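PDB 6YGB: N-alpha-acetyltransferase 30 from Saccharomyces cerevisiae, which catalyses, as the catalytic subunit of the NatC complex, acetyl transfer from acetyl-CoA to the N-terminal methionine of proteins such as L-A virus GAG. Local coordinates for residues 63-68 with 79-84; 135-140 with 152-157. All blocks are in the same frame, centred on the assembly; numbering follows the deposited sequence. Where two conformers were deposited one is given.

How the contacts relate
Contacts 1 and 2 are both antiparallel hairpin pairings in one mixed sheet, following one another along the chain. Their centres lie about 16 Å apart and their nearest atoms about 5 Å. Strand 114-120 runs between them, pairing with strand 76-86 of contact 1 and strand 151-157 of contact 2. Contact 1 is central and borders coenzyme A: Leu-84 O is 3.3 Å from C7P of the ligand. Contact 2 lies toward one side of the sheet, with Leu-154 CD1 7.8 Å from the coenzyme A sulfur S1P, and meets the chain of N-alpha-acetyltransferase 35. One hairpin thus borders coenzyme A and the other joins the catalytic subunit to its partner.

Contact 1: residues 63-68 with 79-84; sequences GCIVCK and GYIGML. With COA (coenzyme A), chain D.
A classic beta bulge interrupts this antiparallel pairing where Gly-82 and Met-83 both face Val-66. The carbonyl oxygen Val-66 O is gripped twice: Gly-82 N donates at 2.9 Å almost head-on to the carbonyl, whereas Met-83 N reaches a lone pair at a longer 3.3 Å. Val-66 N returns a bond to Met-83 O at 2.8 Å, and beyond the bulge Lys-68 and Tyr-80 exchange two backbone bonds. The extra residue shifts the register by one, so that Ile-81 and Met-83 put their side chains on opposite faces of the sheet.

On one face Met-83 lies alongside Val-66, both pointing the same way. The thioether turns at its last torsion (chi3 -95°), bringing the methyl CE back to 3.6 Å from Val-66 CG1. Farther along, the aliphatic chain of Lys-68 slants past the Tyr-80 side chain, with Lys-68 CG 3.7 Å from Tyr-80 CB. The tyrosine hydroxyl is bonded to Glu-118 on the adjoining strand. On the reverse face Ile-65 CD1 lies 4.0 Å from Ile-81 CG2, and Leu-84 CD1 rests against Ile-65 CB.

A bulge in this strand is a hallmark of the GNAT fold, where the strand diverges from its parallel neighbour, here 114-120, beside the acetyl-CoA site. The thiol sulfur S1P of coenzyme A lies 4.5 Å from Ile-81 CG2, and Leu-84 CG and CD2 both lean on the ligand methyl CEP. Helices 13-26 and 33-42 cover the Val-66 and Met-83 face, while helix 95-109 packs on Ile-65, Cys-67 and Leu-84. Strand 47-52 pairs with the outer edge of 63-68, and strand 114-120 bonds Gly-79 at the far end of 79-84.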
loop_
_atom_site.group_PDB
_atom_site.type_symbol
_atom_site.label_atom_id
_atom_site.label_comp_id
_atom_site.label_asym_id
_atom_site.label_seq_id
_atom_site.Cartn_x
_atom_site.Cartn_y
_atom_site.Cartn_z
ATOM N N GLY A 63 29.387 14.879 -5.224
ATOM C CA GLY A 63 28.051 14.855 -4.660
ATOM C C GLY A 63 27.162 15.768 -5.480
ATOM O O GLY A 63 27.631 16.713 -6.131
ATOM N N CYS A 64 25.861 15.456 -5.476
ATOM C CA CYS A 64 24.907 16.273 -6.218
ATOM C C CYS A 64 23.506 16.131 -5.625
ATOM O O CYS A 64 23.187 15.154 -4.941
ATOM C CB CYS A 64 24.900 15.908 -7.703
ATOM S SG CYS A 64 24.304 14.262 -7.995
ATOM N N ILE A 65 22.677 17.143 -5.871
ATOM C CA ILE A 65 21.290 17.153 -5.418
ATOM C C ILE A 65 20.461 17.778 -6.529
ATOM O O ILE A 65 20.908 18.720 -7.190
ATOM C CB ILE A 65 21.121 17.903 -4.075
ATOM C CG1 ILE A 65 19.701 17.732 -3.539
ATOM C CG2 ILE A 65 21.489 19.379 -4.220
ATOM C CD1 ILE A 65 19.508 18.332 -2.187
ATOM N N VAL A 66 19.278 17.220 -6.774
ATOM C CA VAL A 66 18.429 17.644 -7.886
ATOM C C VAL A 66 17.026 17.916 -7.362
ATOM O O VAL A 66 16.410 17.034 -6.756
ATOM C CB VAL A 66 18.373 16.587 -9.008
ATOM C CG1 VAL A 66 17.539 17.093 -10.157
ATOM C CG2 VAL A 66 19.772 16.217 -9.482
ATOM N N CYS A 67 16.502 19.118 -7.630
ATOM C CA CYS A 67 15.225 19.544 -7.066
ATOM C C CYS A 67 14.312 20.185 -8.103
ATOM O O CYS A 67 14.738 20.583 -9.189
ATOM C CB CYS A 67 15.437 20.541 -5.920
ATOM S SG CYS A 67 16.551 19.960 -4.642
ATOM N N LYS A 68 13.037 20.295 -7.729
ATOM C CA LYS A 68 12.038 20.993 -8.525
ATOM C C LYS A 68 11.076 21.697 -7.580
ATOM O O LYS A 68 11.037 21.412 -6.379
ATOM C CB LYS A 68 11.254 20.043 -9.434
ATOM C CG LYS A 68 10.119 19.326 -8.722
ATOM C CD LYS A 68 9.440 18.328 -9.635
ATOM C CE LYS A 68 8.105 17.871 -9.058
ATOM N NZ LYS A 68 7.103 18.972 -9.023
ATOM N N GLY A 79 8.409 22.692 -2.787
ATOM C CA GLY A 79 9.712 22.244 -3.223
ATOM C C GLY A 79 9.817 20.737 -3.124
ATOM O O GLY A 79 9.199 20.105 -2.270
ATOM N N TYR A 80 10.604 20.153 -4.026
ATOM C CA TYR A 80 10.715 18.702 -4.120
ATOM C C TYR A 80 12.163 18.301 -4.343
ATOM O O TYR A 80 12.826 18.838 -5.235
ATOM C CB TYR A 80 9.838 18.153 -5.252
ATOM C CG TYR A 80 9.937 16.656 -5.427
ATOM C CD1 TYR A 80 9.384 15.792 -4.493
ATOM C CD2 TYR A 80 10.577 16.104 -6.529
ATOM C CE1 TYR A 80 9.471 14.420 -4.646
ATOM C CE2 TYR A 80 10.667 14.733 -6.693
ATOM C CZ TYR A 80 10.116 13.897 -5.746
ATOM O OH TYR A 80 10.203 12.534 -5.897
ATOM N N ILE A 81 12.647 17.359 -3.536
ATOM C CA ILE A 81 13.991 16.814 -3.672
ATOM C C ILE A 81 13.860 15.453 -4.337
ATOM O O ILE A 81 13.368 14.500 -3.724
ATOM C CB ILE A 81 14.700 16.712 -2.318
ATOM C CG1 ILE A 81 14.767 18.085 -1.654
ATOM C CG2 ILE A 81 16.108 16.161 -2.491
ATOM C CD1 ILE A 81 15.411 18.079 -0.288
ATOM N N GLY A 82 14.293 15.355 -5.591
ATOM C CA GLY A 82 14.153 14.126 -6.345
ATOM C C GLY A 82 15.374 13.230 -6.329
ATOM O O GLY A 82 15.248 12.003 -6.389
ATOM N N MET A 83 16.564 13.824 -6.243
ATOM C CA MET A 83 17.805 13.071 -6.355
ATOM C C MET A 83 18.847 13.613 -5.388
ATOM O O MET A 83 19.025 14.829 -5.275
ATOM C CB MET A 83 18.338 13.122 -7.793
ATOM C CG MET A 83 17.572 12.241 -8.766
ATOM S SD MET A 83 17.905 12.607 -10.503
ATOM C CE MET A 83 16.559 13.719 -10.864
ATOM N N LEU A 84 19.532 12.702 -4.697
ATOM C CA LEU A 84 20.626 13.060 -3.798
ATOM C C LEU A 84 21.652 11.939 -3.837
ATOM O O LEU A 84 21.316 10.785 -3.553
ATOM C CB LEU A 84 20.127 13.277 -2.371
ATOM C CG LEU A 84 21.213 13.525 -1.319
ATOM C CD1 LEU A 84 22.001 14.786 -1.649
ATOM C CD2 LEU A 84 20.604 13.614 0.077
HETATM N N1A COA D . 23.535 6.307 9.603
HETATM C C2A COA D . 22.642 7.139 10.196
HETATM N N3A COA D . 22.599 8.462 9.845
HETATM C C4A COA D . 23.439 8.945 8.919
HETATM C C5A COA D . 24.324 8.125 8.332
HETATM C C6A COA D . 24.361 6.784 8.690
HETATM N N6A COA D . 25.074 5.515 8.394
HETATM N N7A COA D . 25.049 8.832 7.443
HETATM C C8A COA D . 24.621 10.100 7.468
HETATM N N9A COA D . 23.641 10.156 8.374
HETATM C C1B COA D . 22.824 11.066 8.868
HETATM C C2B COA D . 23.266 11.506 10.267
HETATM O O2B COA D . 22.175 12.251 10.900
HETATM C C3B COA D . 24.279 12.328 9.998
HETATM O O3B COA D . 24.618 13.117 11.161
HETATM P P3B COA D . 25.527 12.456 12.350
HETATM O O7A COA D . 26.987 12.799 12.120
HETATM O O8A COA D . 25.085 13.011 13.682
HETATM O O9A COA D . 25.383 10.954 12.376
HETATM C C4B COA D . 23.679 13.233 8.771
HETATM O O4B COA D . 22.968 12.406 8.035
HETATM C C5B COA D . 24.781 13.865 7.935
HETATM O O5B COA D . 25.308 12.878 7.020
HETATM P P1A COA D . 26.260 13.342 5.683
HETATM O O1A COA D . 27.731 13.109 6.014
HETATM O O2A COA D . 26.021 14.788 5.369
HETATM O O3A COA D . 25.836 12.437 4.361
HETATM P P2A COA D . 26.865 11.722 3.271
HETATM O O4A COA D . 27.517 12.765 2.379
HETATM O O5A COA D . 27.933 10.953 4.007
HETATM O O6A COA D . 25.934 10.679 2.366
HETATM C CBP COA D . 23.670 9.843 1.806
HETATM C CCP COA D . 24.673 10.381 2.890
HETATM C CDP COA D . 22.343 9.393 2.542
HETATM C CEP COA D . 23.319 10.970 0.786
HETATM C CAP COA D . 24.304 8.641 1.059
HETATM O OAP COA D . 24.057 7.486 1.746
HETATM C C9P COA D . 23.727 8.531 -0.352
HETATM O O9P COA D . 24.415 8.794 -1.289
HETATM N N8P COA D . 22.345 8.109 -0.556
HETATM C C7P COA D . 21.806 8.009 -1.919
HETATM C C6P COA D . 20.373 7.437 -1.899
HETATM C C5P COA D . 19.517 8.188 -0.908
HETATM O O5P COA D . 19.544 7.879 0.228
HETATM N N4P COA D . 18.640 9.293 -1.352
HETATM C C3P COA D . 17.792 10.030 -0.355
HETATM C C2P COA D . 16.319 10.133 -0.841
HETATM S S1P COA D . 15.978 11.774 -1.595
#

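Contact 2: residues 135-140 with 152-157; sequences FIRMKR and FKLILP
Arg-137 and Phe-152 both turn their CG away from the carbonyl carbon (chi1 -46° and -79°), and the extended arginine chain then passes over the phenyl ring. Its CD sits above the ring centre, 3.6 Å from the centroid, in a CH-pi contact. The guanidinium continues along the same face, tilted only 23° from the ring, with Arg-137 NH1 3.4 Å from Phe-152 CE2. Arg-140 approaches the same ring differently: its guanidinium plane is almost perpendicular, and NH1 comes within 3.4 Å of Phe-152 CZ. Lys-139 O lies at the ring edge, in its plane.

The two segments form the C-terminal hairpin of the GNAT fold, strands 136-141 and 151-157. Its backbone is tied by Met-138 N to Lys-153 O at 2.8 Å and by a reciprocal pair of longer bonds between Ile-136 and Ile-155. At the other end Leu-156 CB stands over the Phe-135 ring, 3.4 Å from its centroid, while Ile-155 N lies at the ring edge. On the face of Ile-155, opposite that of Arg-137, Ile-155 CD1 is met by Met-138 CG at 3.5 Å.

Arg-137 forms a salt bridge with Glu-131, and Arg-140 with Asp-150. Through NH1 the two arginines also donate to the main-chain carbonyls of Asp-458 and Leu-457, respectively, of the chain of N-alpha-acetyltransferase 35.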
loop_
_atom_site.group_PDB
_atom_site.type_symbol
_atom_site.label_atom_id
_atom_site.label_comp_id
_atom_site.label_asym_id
_atom_site.label_seq_id
_atom_site.Cartn_x
_atom_site.Cartn_y
_atom_site.Cartn_z
ATOM N N PHE A 135 12.199 17.783 9.137
ATOM C CA PHE A 135 11.249 16.964 8.397
ATOM C C PHE A 135 10.527 16.010 9.343
ATOM O O PHE A 135 11.099 15.512 10.315
ATOM C CB PHE A 135 11.969 16.157 7.312
ATOM C CG PHE A 135 12.290 16.931 6.056
ATOM C CD1 PHE A 135 11.400 16.950 4.992
ATOM C CD2 PHE A 135 13.497 17.598 5.917
ATOM C CE1 PHE A 135 11.697 17.638 3.822
ATOM C CE2 PHE A 135 13.802 18.290 4.750
ATOM C CZ PHE A 135 12.901 18.308 3.700
ATOM N N ILE A 136 9.249 15.765 9.059
ATOM C CA ILE A 136 8.482 14.749 9.765
ATOM C C ILE A 136 7.774 13.888 8.732
ATOM O O ILE A 136 7.575 14.286 7.584
ATOM C CB ILE A 136 7.464 15.339 10.769
ATOM C CG1 ILE A 136 6.500 16.294 10.065
ATOM C CG2 ILE A 136 8.180 16.006 11.935
ATOM C CD1 ILE A 136 5.457 16.882 10.980
ATOM N N ARG A 137 7.400 12.690 9.157
ATOM C CA ARG A 137 6.762 11.723 8.277
ATOM C C ARG A 137 5.268 12.018 8.193
ATOM O O ARG A 137 4.573 12.021 9.213
ATOM C CB ARG A 137 7.016 10.310 8.796
ATOM C CG ARG A 137 8.463 10.091 9.193
ATOM C CD ARG A 137 8.714 8.714 9.780
ATOM N NE ARG A 137 10.080 8.609 10.282
ATOM C CZ ARG A 137 10.525 7.612 11.038
ATOM N NH1 ARG A 137 9.712 6.624 11.382
ATOM N NH2 ARG A 137 11.783 7.605 11.450
ATOM N N MET A 138 4.774 12.272 6.985
ATOM C CA MET A 138 3.363 12.571 6.790
ATOM C C MET A 138 2.587 11.419 6.175
ATOM O O MET A 138 1.358 11.491 6.108
ATOM C CB MET A 138 3.196 13.819 5.915
ATOM C CG MET A 138 3.711 15.084 6.560
ATOM S SD MET A 138 3.041 15.320 8.217
ATOM C CE MET A 138 1.298 15.516 7.855
ATOM N N LYS A 139 3.266 10.359 5.751
ATOM C CA LYS A 139 2.606 9.297 5.009
ATOM C C LYS A 139 3.542 8.098 4.922
ATOM O O LYS A 139 4.767 8.249 4.955
ATOM C CB LYS A 139 2.224 9.790 3.610
ATOM C CG LYS A 139 1.208 8.964 2.867
ATOM C CD LYS A 139 0.844 9.684 1.576
ATOM C CE LYS A 139 -0.182 8.927 0.767
ATOM N NZ LYS A 139 -0.533 9.707 -0.448
ATOM N N ARG A 140 2.951 6.909 4.828
ATOM C CA ARG A 140 3.691 5.679 4.572
ATOM C C ARG A 140 3.040 4.989 3.385
ATOM O O ARG A 140 1.820 4.792 3.378
ATOM C CB ARG A 140 3.707 4.753 5.799
ATOM C CG ARG A 140 4.604 3.518 5.646
ATOM C CD ARG A 140 4.442 2.548 6.821
ATOM N NE ARG A 140 5.324 1.382 6.727
ATOM C CZ ARG A 140 6.381 1.180 7.509
ATOM N NH1 ARG A 140 6.689 2.061 8.451
ATOM N NH2 ARG A 140 7.128 0.096 7.360
ATOM N N PHE A 152 8.484 6.397 3.238
ATOM C CA PHE A 152 7.946 7.492 4.026
ATOM C C PHE A 152 7.912 8.728 3.147
ATOM O O PHE A 152 8.823 8.955 2.344
ATOM C CB PHE A 152 8.790 7.780 5.269
ATOM C CG PHE A 152 8.552 6.837 6.405
ATOM C CD1 PHE A 152 7.266 6.473 6.769
ATOM C CD2 PHE A 152 9.618 6.320 7.119
ATOM C CE1 PHE A 152 7.047 5.607 7.821
ATOM C CE2 PHE A 152 9.406 5.452 8.175
ATOM C CZ PHE A 152 8.121 5.093 8.524
ATOM N N LYS A 153 6.853 9.509 3.290
ATOM C CA LYS A 153 6.759 10.821 2.677
ATOM C C LYS A 153 7.119 11.837 3.750
ATOM O O LYS A 153 6.483 11.874 4.810
ATOM C CB LYS A 153 5.352 11.062 2.134
ATOM C CG LYS A 153 5.166 12.347 1.338
ATOM C CD LYS A 153 3.753 12.415 0.780
ATOM C CE LYS A 153 3.609 13.530 -0.234
ATOM N NZ LYS A 153 2.333 13.417 -0.989
ATOM N N LEU A 154 8.154 12.631 3.490
ATOM C CA LEU A 154 8.672 13.602 4.445
ATOM C C LEU A 154 8.368 15.012 3.959
ATOM O O LEU A 154 8.594 15.329 2.784
ATOM C CB LEU A 154 10.182 13.425 4.635
ATOM C CG LEU A 154 10.658 12.033 5.052
ATOM C CD1 LEU A 154 12.175 11.978 5.243
ATOM C CD2 LEU A 154 9.946 11.604 6.315
ATOM N N ILE A 155 7.872 15.858 4.862
ATOM C CA ILE A 155 7.550 17.242 4.540
ATOM C C ILE A 155 8.161 18.154 5.593
ATOM O O ILE A 155 8.096 17.865 6.791
ATOM C CB ILE A 155 6.029 17.459 4.423
ATOM C CG1 ILE A 155 5.530 16.835 3.123
ATOM C CG2 ILE A 155 5.681 18.945 4.433
ATOM C CD1 ILE A 155 4.172 16.221 3.230
ATOM N N LEU A 156 8.772 19.236 5.141
ATOM C CA LEU A 156 9.341 20.252 6.021
ATOM C C LEU A 156 8.624 21.563 5.755
ATOM O O LEU A 156 8.790 22.148 4.668
ATOM C CB LEU A 156 10.843 20.414 5.783
ATOM C CG LEU A 156 11.521 21.620 6.434
ATOM C CD1 LEU A 156 11.763 21.400 7.925
ATOM C CD2 LEU A 156 12.820 21.975 5.713
ATOM N N PRO A 157 7.823 22.072 6.690
ATOM C CA PRO A 157 7.087 23.314 6.426
ATOM C C PRO A 157 7.991 24.528 6.598
ATOM O O PRO A 157 8.693 24.662 7.601
ATOM C CB PRO A 157 5.973 23.290 7.477
ATOM C CG PRO A 157 6.570 22.539 8.604
ATOM C CD PRO A 157 7.506 21.512 8.016
#